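Local coordinates for peptide-binding protein (Photobacterium damsela subsp. piscicida, PDB 6SQX) that cleaves the peptidoglycan of potentially competing bacteria as a secreted NlpC/P60 endopeptidase, probably of the cysteine type, and carries an SH3 domain of the bacterial type, at residues 185-199 with 202-216. Residues are numbered along the deposited sequence; the frame is centred on the assembly and turned at random. Where two conformers were deposited one is given.
Sequences TPIMLIHMSTDKKWT and KGQGTLGWVPTSSIA. With EDO (1,2-ethanediol), chain I.
Thr212 OG1 donates to Lys196 O at 2.8 Å, coming from above the carbonyl plane, and lies 2.9 Å from Thr199 OG1, whose side chain crosses that of Thr212 at about a right angle. With chi1 at -61°, this hydroxyl sits beside its own backbone N, and that N binds Lys197 O almost straight (173°). The 3-10 segment 212-214 is thereby tied to the end of the type I turn 193-196, whose Asp195 OD1 accepts from Ser193 OG and, in an Asx turn, from Lys197 N. Thr199 and Val210 form an antiparallel hydrogen-bonded pair, as do Met188 and Lys202. Along the latter pair the side chains run side by side, bringing Met188 SD 3.8 Å from Lys202 NZ, which is bonded to Asn73 O and Gln67 OE1. Trp209 sets CE3 against Trp198 CB at 3.9 Å, while its CH2 meets the edge of the His191 ring in plane; its NE1 binds Glu94. Ile215 packs tightly, its CG2 3.5 Å from Ile187 CD1, and meets Leu189 tip to tip. These contacts hold together two successive hairpins of the SH3 domain's antiparallel sheet, 186-192 with 198-203 and 198-203 with 206-211, and pack the sheet's other edge strand, 215-217, against strand 186-192, with helix 90-102 packed against Lys202 and Leu207, and strand 149-152 touching Trp198 and Val210.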
ATOM      1  N   THR A 185      -4.847  -3.896  12.907  1.00 17.70           N
ATOM      2  CA  THR A 185      -5.657  -4.176  11.710  1.00 18.40           C
ATOM      3  C   THR A 185      -6.613  -5.340  11.975  1.00 18.70           C
ATOM      4  O   THR A 185      -6.154  -6.416  12.364  1.00 18.61           O
ATOM      5  CB  THR A 185      -4.754  -4.553  10.527  1.00 18.38           C
ATOM      6  OG1 THR A 185      -3.830  -3.480  10.242  1.00 19.33           O
ATOM      7  CG2 THR A 185      -5.589  -4.755   9.286  1.00 18.86           C
ATOM      8  N   PRO A 186      -7.923  -5.166  11.752  1.00 18.74           N
ATOM      9  CA  PRO A 186      -8.863  -6.304  11.842  1.00 18.70           C
ATOM     10  C   PRO A 186      -8.592  -7.322  10.732  1.00 18.05           C
ATOM     11  O   PRO A 186      -8.449  -6.969   9.553  1.00 19.56           O
ATOM     12  CB  PRO A 186     -10.238  -5.643  11.652  1.00 18.85           C
ATOM     13  CG  PRO A 186     -10.057  -4.213  12.031  1.00 19.77           C
ATOM     14  CD  PRO A 186      -8.647  -3.907  11.477  1.00 19.72           C
ATOM     15  N   ILE A 187      -8.505  -8.596  11.114  1.00 18.80           N
ATOM     16  CA  ILE A 187      -8.182  -9.666  10.173  1.00 18.87           C
ATOM     17  C   ILE A 187      -9.054 -10.881  10.457  1.00 19.79           C
ATOM     18  O   ILE A 187      -9.792 -10.942  11.438  1.00 20.74           O
ATOM     19  CB  ILE A 187      -6.684 -10.068  10.213  1.00 19.21           C
ATOM     20  CG1 ILE A 187      -6.339 -10.516  11.652  1.00 20.08           C
ATOM     21  CG2 ILE A 187      -5.809  -8.887   9.752  1.00 20.77           C
ATOM     22  CD1 ILE A 187      -4.947 -11.029  11.841  1.00 20.72           C
ATOM     23  N   MET A 188      -8.937 -11.864   9.583  1.00 20.07           N
ATOM     24  CA  MET A 188      -9.469 -13.182   9.848  1.00 19.79           C
ATOM     25  C   MET A 188      -8.328 -14.176   9.748  1.00 20.48           C
ATOM     26  O   MET A 188      -7.502 -14.079   8.832  1.00 20.99           O
ATOM     27  CB  MET A 188     -10.492 -13.530   8.779  1.00 21.04           C
ATOM     28  CG  MET A 188     -11.120 -14.930   8.946  1.00 22.04           C
ATOM     29  SD  MET A 188     -12.491 -15.313   7.832  1.00 23.42           S
ATOM     30  CE  MET A 188     -13.796 -14.280   8.553  1.00 24.65           C
ATOM     31  N   LEU A 189      -8.286 -15.116  10.708  1.00 20.44           N
ATOM     32  CA  LEU A 189      -7.292 -16.178  10.740  1.00 22.25           C
ATOM     33  C   LEU A 189      -7.831 -17.361   9.938  1.00 22.29           C
ATOM     34  O   LEU A 189      -8.975 -17.795  10.157  1.00 22.24           O
ATOM     35  CB  LEU A 189      -7.017 -16.589  12.191  1.00 22.41           C
ATOM     36  CG  LEU A 189      -6.654 -15.435  13.149  1.00 23.77           C
ATOM     37  CD1 LEU A 189      -6.276 -16.045  14.492  1.00 27.57           C
ATOM     38  CD2 LEU A 189      -5.572 -14.485  12.638  1.00 24.42           C
ATOM     39  N   ILE A 190      -7.032 -17.898   9.011  1.00 22.07           N
ATOM     40  CA  ILE A 190      -7.507 -18.907   8.066  0.74 22.59           C
ATOM     41  C   ILE A 190      -6.907 -20.279   8.346  1.00 22.95           C
ATOM     42  O   ILE A 190      -7.634 -21.276   8.451  1.00 23.91           O
ATOM     43  CB  ILE A 190      -7.234 -18.475   6.610  0.74 22.25           C
ATOM     44  CG1 ILE A 190      -7.881 -17.129   6.300  0.74 23.83           C
ATOM     45  CG2 ILE A 190      -7.728 -19.563   5.615  0.74 22.78           C
ATOM     46  CD1 ILE A 190      -7.185 -16.420   5.126  0.74 22.05           C
ATOM     47  N   HIS A 191      -5.580 -20.361   8.451  1.00 23.86           N
ATOM     48  CA  HIS A 191      -4.899 -21.647   8.391  1.00 24.63           C
ATOM     49  C   HIS A 191      -3.526 -21.473   9.013  1.00 24.66           C
ATOM     50  O   HIS A 191      -2.906 -20.421   8.859  1.00 24.13           O
ATOM     51  CB  HIS A 191      -4.782 -22.049   6.910  1.00 25.11           C
ATOM     52  CG  HIS A 191      -4.304 -23.452   6.683  1.00 26.01           C
ATOM     53  ND1 HIS A 191      -5.123 -24.549   6.840  1.00 27.22           N
ATOM     54  CD2 HIS A 191      -3.097 -23.935   6.291  1.00 28.94           C
ATOM     55  CE1 HIS A 191      -4.440 -25.646   6.575  1.00 29.77           C
ATOM     56  NE2 HIS A 191      -3.212 -25.307   6.226  1.00 29.15           N
ATOM     57  N   MET A 192      -3.045 -22.479   9.723  1.00 24.63           N
ATOM     58  CA  MET A 192      -1.757 -22.388  10.406  1.00 26.02           C
ATOM     59  C   MET A 192      -0.791 -23.418   9.827  1.00 26.04           C
ATOM     60  O   MET A 192      -1.190 -24.550   9.513  1.00 26.66           O
ATOM     61  CB  MET A 192      -1.933 -22.585  11.936  1.00 30.90           C
ATOM     62  CG  MET A 192      -0.656 -22.452  12.779  1.00 37.24           C
ATOM     63  SD  MET A 192      -0.981 -22.174  14.546  1.00 44.50           S
ATOM     64  CE  MET A 192      -2.342 -23.293  14.793  1.00 45.32           C
ATOM     65  N   SER A 193       0.479 -23.034   9.690  1.00 25.43           N
ATOM     66  CA  SER A 193       1.510 -23.936   9.196  1.00 26.18           C
ATOM     67  C   SER A 193       1.729 -25.105  10.166  1.00 27.83           C
ATOM     68  O   SER A 193       1.371 -25.050  11.348  1.00 28.69           O
ATOM     69  CB  SER A 193       2.812 -23.168   8.967  1.00 26.25           C
ATOM     70  OG  SER A 193       3.276 -22.631  10.197  1.00 27.18           O
ATOM     71  N   THR A 194       2.322 -26.182   9.645  1.00 29.85           N
ATOM     72  CA  THR A 194       2.544 -27.359  10.482  1.00 32.01           C
ATOM     73  C   THR A 194       3.444 -27.036  11.670  1.00 32.30           C
ATOM     74  O   THR A 194       3.198 -27.515  12.788  1.00 32.78           O
ATOM     75  CB  THR A 194       3.120 -28.508   9.652  1.00 35.67           C
ATOM     76  OG1 THR A 194       2.221 -28.807   8.572  1.00 38.32           O
ATOM     77  CG2 THR A 194       3.332 -29.768  10.510  1.00 35.18           C
ATOM     78  N   ASP A 195       4.480 -26.212  11.455  1.00 31.89           N
ATOM     79  CA  ASP A 195       5.369 -25.841  12.551  1.00 30.76           C
ATOM     80  C   ASP A 195       4.791 -24.756  13.445  1.00 30.25           C
ATOM     81  O   ASP A 195       5.452 -24.347  14.407  1.00 31.32           O
ATOM     82  CB  ASP A 195       6.778 -25.480  12.040  1.00 31.07           C
ATOM     83  CG  ASP A 195       6.809 -24.208  11.188  1.00 32.68           C
ATOM     84  OD1 ASP A 195       5.779 -23.512  11.053  1.00 31.68           O
ATOM     85  OD2 ASP A 195       7.890 -23.919  10.630  1.00 35.40           O
ATOM     86  N   LYS A 196       3.584 -24.276  13.141  1.00 30.19           N
ATOM     87  CA  LYS A 196       2.846 -23.277  13.899  1.00 30.58           C
ATOM     88  C   LYS A 196       3.473 -21.898  13.852  1.00 28.83           C
ATOM     89  O   LYS A 196       2.919 -20.955  14.460  1.00 29.47           O
ATOM     90  CB  LYS A 196       2.579 -23.684  15.358  1.00 33.75           C
ATOM     91  CG  LYS A 196       1.845 -25.020  15.453  1.00 38.41           C
ATOM     92  CD  LYS A 196       1.403 -25.346  16.883  1.00 43.68           C
ATOM     93  CE  LYS A 196       0.867 -26.775  16.965  1.00 48.02           C
ATOM     94  NZ  LYS A 196      -0.285 -26.970  16.027  1.00 50.13           N
ATOM     95  N   LYS A 197       4.579 -21.718  13.123  1.00 26.05           N
ATOM     96  CA  LYS A 197       5.246 -20.423  13.143  1.00 25.06           C
ATOM     97  C   LYS A 197       4.582 -19.385  12.254  1.00 24.91           C
ATOM     98  O   LYS A 197       4.880 -18.200  12.407  1.00 25.39           O
ATOM     99  CB  LYS A 197       6.713 -20.589  12.751  1.00 27.42           C
ATOM    100  CG  LYS A 197       7.514 -21.452  13.725  1.00 32.11           C
ATOM    101  CD  LYS A 197       8.956 -21.608  13.251  1.00 38.67           C
ATOM    102  CE  LYS A 197       9.837 -22.307  14.279  1.00 43.11           C
ATOM    103  NZ  LYS A 197      11.268 -22.288  13.846  1.00 45.35           N
ATOM    104  N   TRP A 198       3.742 -19.800  11.304  1.00 23.07           N
ATOM    105  CA  TRP A 198       3.118 -18.896  10.347  1.00 22.54           C
ATOM    106  C   TRP A 198       1.613 -19.111  10.322  1.00 21.98           C
ATOM    107  O   TRP A 198       1.130 -20.238  10.466  1.00 23.62           O
ATOM    108  CB  TRP A 198       3.650 -19.160   8.941  1.00 22.65           C
ATOM    109  CG  TRP A 198       5.099 -18.863   8.788  1.00 23.38           C
ATOM    110  CD1 TRP A 198       6.140 -19.728   9.017  1.00 24.54           C
ATOM    111  CD2 TRP A 198       5.687 -17.632   8.328  1.00 23.98           C
ATOM    112  NE1 TRP A 198       7.343 -19.103   8.743  1.00 24.79           N
ATOM    113  CE2 TRP A 198       7.094 -17.817   8.330  1.00 24.30           C
ATOM    114  CE3 TRP A 198       5.165 -16.386   7.945  1.00 23.08           C
ATOM    115  CZ2 TRP A 198       7.975 -16.812   7.935  1.00 25.06           C
ATOM    116  CZ3 TRP A 198       6.047 -15.382   7.551  1.00 23.31           C
ATOM    117  CH2 TRP A 198       7.428 -15.592   7.580  1.00 25.01           C
ATOM    118  N   THR A 199       0.866 -18.026  10.094  1.00 20.94           N
ATOM    119  CA  THR A 199      -0.584 -18.085   9.969  1.00 21.11           C
ATOM    120  C   THR A 199      -1.000 -17.370   8.699  1.00 21.13           C
ATOM    121  O   THR A 199      -0.508 -16.277   8.412  1.00 20.63           O
ATOM    122  CB  THR A 199      -1.265 -17.474  11.206  1.00 22.51           C
ATOM    123  OG1 THR A 199      -0.915 -18.264  12.347  1.00 23.32           O
ATOM    124  CG2 THR A 199      -2.791 -17.507  11.066  1.00 21.78           C
ATOM    125  N   LYS A 202      -6.269 -12.803   6.290  1.00 17.58           N
ATOM    126  CA  LYS A 202      -6.672 -11.792   5.319  1.00 18.21           C
ATOM    127  C   LYS A 202      -7.195 -10.571   6.053  1.00 18.06           C
ATOM    128  O   LYS A 202      -7.799 -10.693   7.124  1.00 19.30           O
ATOM    129  CB  LYS A 202      -7.719 -12.339   4.319  1.00 19.35           C
ATOM    130  CG  LYS A 202      -8.950 -13.018   4.971  1.00 19.96           C
ATOM    131  CD  LYS A 202      -9.710 -13.744   3.851  1.00 19.93           C
ATOM    132  CE  LYS A 202     -10.952 -14.465   4.370  1.00 21.16           C
ATOM    133  NZ  LYS A 202     -12.182 -13.601   4.453  1.00 22.09           N
ATOM    134  N   GLY A 203      -6.959  -9.402   5.463  1.00 18.26           N
ATOM    135  CA  GLY A 203      -7.454  -8.157   6.029  1.00 19.05           C
ATOM    136  C   GLY A 203      -6.934  -6.992   5.210  1.00 18.94           C
ATOM    137  O   GLY A 203      -5.933  -7.116   4.495  1.00 19.81           O
ATOM    138  N   GLN A 204      -7.650  -5.863   5.312  1.00 19.14           N
ATOM    139  CA  GLN A 204      -7.263  -4.665   4.558  1.00 18.46           C
ATOM    140  C   GLN A 204      -7.118  -4.926   3.047  1.00 19.37           C
ATOM    141  O   GLN A 204      -6.442  -4.179   2.328  1.00 20.59           O
ATOM    142  CB  GLN A 204      -6.013  -4.000   5.162  1.00 19.63           C
ATOM    143  CG  GLN A 204      -6.307  -2.933   6.211  1.00 19.95           C
ATOM    144  CD  GLN A 204      -6.915  -1.693   5.598  1.00 20.53           C
ATOM    145  OE1 GLN A 204      -7.884  -1.785   4.839  1.00 21.02           O
ATOM    146  NE2 GLN A 204      -6.326  -0.522   5.863  1.00 21.55           N
ATOM    147  N   GLY A 205      -7.819  -5.931   2.506  1.00 19.21           N
ATOM    148  CA  GLY A 205      -7.707  -6.186   1.077  1.00 18.66           C
ATOM    149  C   GLY A 205      -6.482  -6.987   0.681  1.00 18.39           C
ATOM    150  O   GLY A 205      -6.111  -7.021  -0.509  1.00 19.10           O
ATOM    151  N   THR A 206      -5.837  -7.656   1.641  1.00 19.59           N
ATOM    152  CA  THR A 206      -4.668  -8.506   1.406  1.00 19.82           C
ATOM    153  C   THR A 206      -4.882  -9.900   1.992  1.00 19.50           C
ATOM    154  O   THR A 206      -5.498 -10.050   3.060  1.00 20.01           O
ATOM    155  CB  THR A 206      -3.388  -7.858   2.037  1.00 21.94           C
ATOM    156  OG1 THR A 206      -2.926  -6.789   1.208  1.00 21.39           O
ATOM    157  CG2 THR A 206      -2.264  -8.870   2.192  1.00 24.68           C
ATOM    158  N   LEU A 207      -4.359 -10.912   1.287  1.00 19.56           N
ATOM    159  CA  LEU A 207      -4.341 -12.298   1.732  1.00 18.80           C
ATOM    160  C   LEU A 207      -2.889 -12.749   1.798  1.00 18.87           C
ATOM    161  O   LEU A 207      -2.137 -12.550   0.842  1.00 20.63           O
ATOM    162  CB  LEU A 207      -5.053 -13.184   0.708  1.00 19.85           C
ATOM    163  CG  LEU A 207      -4.915 -14.709   0.850  1.00 20.85           C
ATOM    164  CD1 LEU A 207      -5.757 -15.210   2.081  1.00 21.68           C
ATOM    165  CD2 LEU A 207      -5.393 -15.402  -0.447  1.00 22.72           C
ATOM    166  N   GLY A 208      -2.487 -13.375   2.897  1.00 19.50           N
ATOM    167  CA  GLY A 208      -1.162 -13.969   2.904  1.00 19.63           C
ATOM    168  C   GLY A 208      -0.713 -14.362   4.298  1.00 18.44           C
ATOM    169  O   GLY A 208      -1.486 -14.347   5.239  1.00 19.47           O
ATOM    170  N   TRP A 209       0.548 -14.780   4.387  1.00 19.24           N
ATOM    171  CA  TRP A 209       1.082 -15.398   5.590  1.00 19.24           C
ATOM    172  C   TRP A 209       1.879 -14.392   6.415  1.00 19.28           C
ATOM    173  O   TRP A 209       2.628 -13.558   5.873  1.00 20.31           O
ATOM    174  CB  TRP A 209       2.030 -16.537   5.202  1.00 19.39           C
ATOM    175  CG  TRP A 209       1.354 -17.672   4.427  1.00 19.94           C
ATOM    176  CD1 TRP A 209       1.105 -17.712   3.084  1.00 20.69           C
ATOM    177  CD2 TRP A 209       0.856 -18.902   4.967  1.00 21.44           C
ATOM    178  NE1 TRP A 209       0.457 -18.892   2.756  1.00 21.46           N
ATOM    179  CE2 TRP A 209       0.319 -19.648   3.889  1.00 21.13           C
ATOM    180  CE3 TRP A 209       0.825 -19.446   6.251  1.00 22.92           C
ATOM    181  CZ2 TRP A 209      -0.249 -20.918   4.056  1.00 22.79           C
ATOM    182  CZ3 TRP A 209       0.244 -20.700   6.424  1.00 23.02           C
ATOM    183  CH2 TRP A 209      -0.263 -21.431   5.328  1.00 23.58           C
ATOM    184  N   VAL A 210       1.754 -14.501   7.736  1.00 18.96           N
ATOM    185  CA  VAL A 210       2.487 -13.644   8.678  1.00 19.09           C
ATOM    186  C   VAL A 210       2.958 -14.523   9.822  1.00 19.30           C
ATOM    187  O   VAL A 210       2.403 -15.601  10.055  1.00 20.70           O
ATOM    188  CB  VAL A 210       1.597 -12.524   9.251  1.00 20.13           C
ATOM    189  CG1 VAL A 210       1.157 -11.526   8.152  1.00 19.31           C
ATOM    190  CG2 VAL A 210       0.402 -13.149  10.019  1.00 20.22           C
ATOM    191  N   PRO A 211       3.959 -14.085  10.573  1.00 19.45           N
ATOM    192  CA  PRO A 211       4.359 -14.843  11.764  1.00 21.70           C
ATOM    193  C   PRO A 211       3.185 -14.981  12.717  1.00 22.76           C
ATOM    194  O   PRO A 211       2.436 -14.030  12.954  1.00 22.14           O
ATOM    195  CB  PRO A 211       5.456 -13.970  12.385  1.00 21.48           C
ATOM    196  CG  PRO A 211       5.985 -13.182  11.194  1.00 20.99           C
ATOM    197  CD  PRO A 211       4.772 -12.869  10.387  1.00 19.69           C
ATOM    198  N   THR A 212       3.024 -16.190  13.263  1.00 21.92           N
ATOM    199  CA  THR A 212       1.936 -16.405  14.210  1.00 22.86           C
ATOM    200  C   THR A 212       2.019 -15.443  15.393  1.00 22.16           C
ATOM    201  O   THR A 212       0.985 -14.981  15.897  1.00 23.25           O
ATOM    202  CB  THR A 212       1.928 -17.860  14.645  1.00 23.60           C
ATOM    203  OG1 THR A 212       1.711 -18.666  13.476  1.00 23.70           O
ATOM    204  CG2 THR A 212       0.843 -18.144  15.726  1.00 24.08           C
ATOM    205  N   SER A 213       3.228 -15.091  15.823  1.00 22.10           N
ATOM    206  CA  SER A 213       3.368 -14.167  16.942  1.00 22.37           C
ATOM    207  C   SER A 213       2.865 -12.764  16.626  1.00 22.09           C
ATOM    208  O   SER A 213       2.740 -11.942  17.540  1.00 24.77           O
ATOM    209  CB  SER A 213       4.837 -14.109  17.372  1.00 25.63           C
ATOM    210  OG  SER A 213       5.655 -13.687  16.293  1.00 27.07           O
ATOM    211  N   SER A 214       2.607 -12.441  15.362  1.00 20.02           N
ATOM    212  CA  SER A 214       2.176 -11.094  15.002  0.51 20.60           C
ATOM    213  C   SER A 214       0.661 -10.935  15.008  1.00 20.02           C
ATOM    214  O   SER A 214       0.166  -9.823  14.792  1.00 20.04           O
ATOM    215  CB  SER A 214       2.727 -10.709  13.626  0.51 21.38           C
ATOM    216  OG  SER A 214       1.919 -11.224  12.577  0.51 22.43           O
ATOM    217  N   ILE A 215      -0.085 -12.013  15.270  1.00 19.70           N
ATOM    218  CA  ILE A 215      -1.535 -11.964  15.234  1.00 20.68           C
ATOM    219  C   ILE A 215      -2.132 -12.633  16.470  1.00 21.10           C
ATOM    220  O   ILE A 215      -1.457 -13.379  17.188  1.00 22.41           O
ATOM    221  CB  ILE A 215      -2.099 -12.589  13.922  1.00 20.33           C
ATOM    222  CG1 ILE A 215      -1.574 -14.018  13.620  1.00 23.03           C
ATOM    223  CG2 ILE A 215      -1.661 -11.716  12.728  1.00 19.38           C
ATOM    224  CD1 ILE A 215      -2.206 -15.113  14.425  1.00 24.80           C
ATOM    225  N   ALA A 216      -3.404 -12.325  16.724  1.00 20.52           N
ATOM    226  CA  ALA A 216      -4.132 -12.938  17.834  1.00 20.96           C
ATOM    227  C   ALA A 216      -5.604 -12.975  17.459  1.00 20.85           C
ATOM    228  O   ALA A 216      -6.066 -12.146  16.683  1.00 22.33           O
ATOM    229  CB  ALA A 216      -3.939 -12.095  19.104  1.00 22.27           C
TER
HETATM  230  C1  EDO I 507      -1.703 -15.136  -3.230  1.00 46.63           C
HETATM  231  O1  EDO I 507      -0.325 -15.523  -3.111  1.00 37.91           O
HETATM  232  C2  EDO I 507      -1.991 -14.126  -2.130  1.00 34.23           C
HETATM  233  O2  EDO I 507      -1.273 -14.537  -0.972  1.00 28.15           O
HETATM  234  O   HOH W   1      -8.958  -4.946   7.726  1.00 28.43           O
HETATM  235  O   HOH W   2       5.517 -17.014  15.175  1.00 29.79           O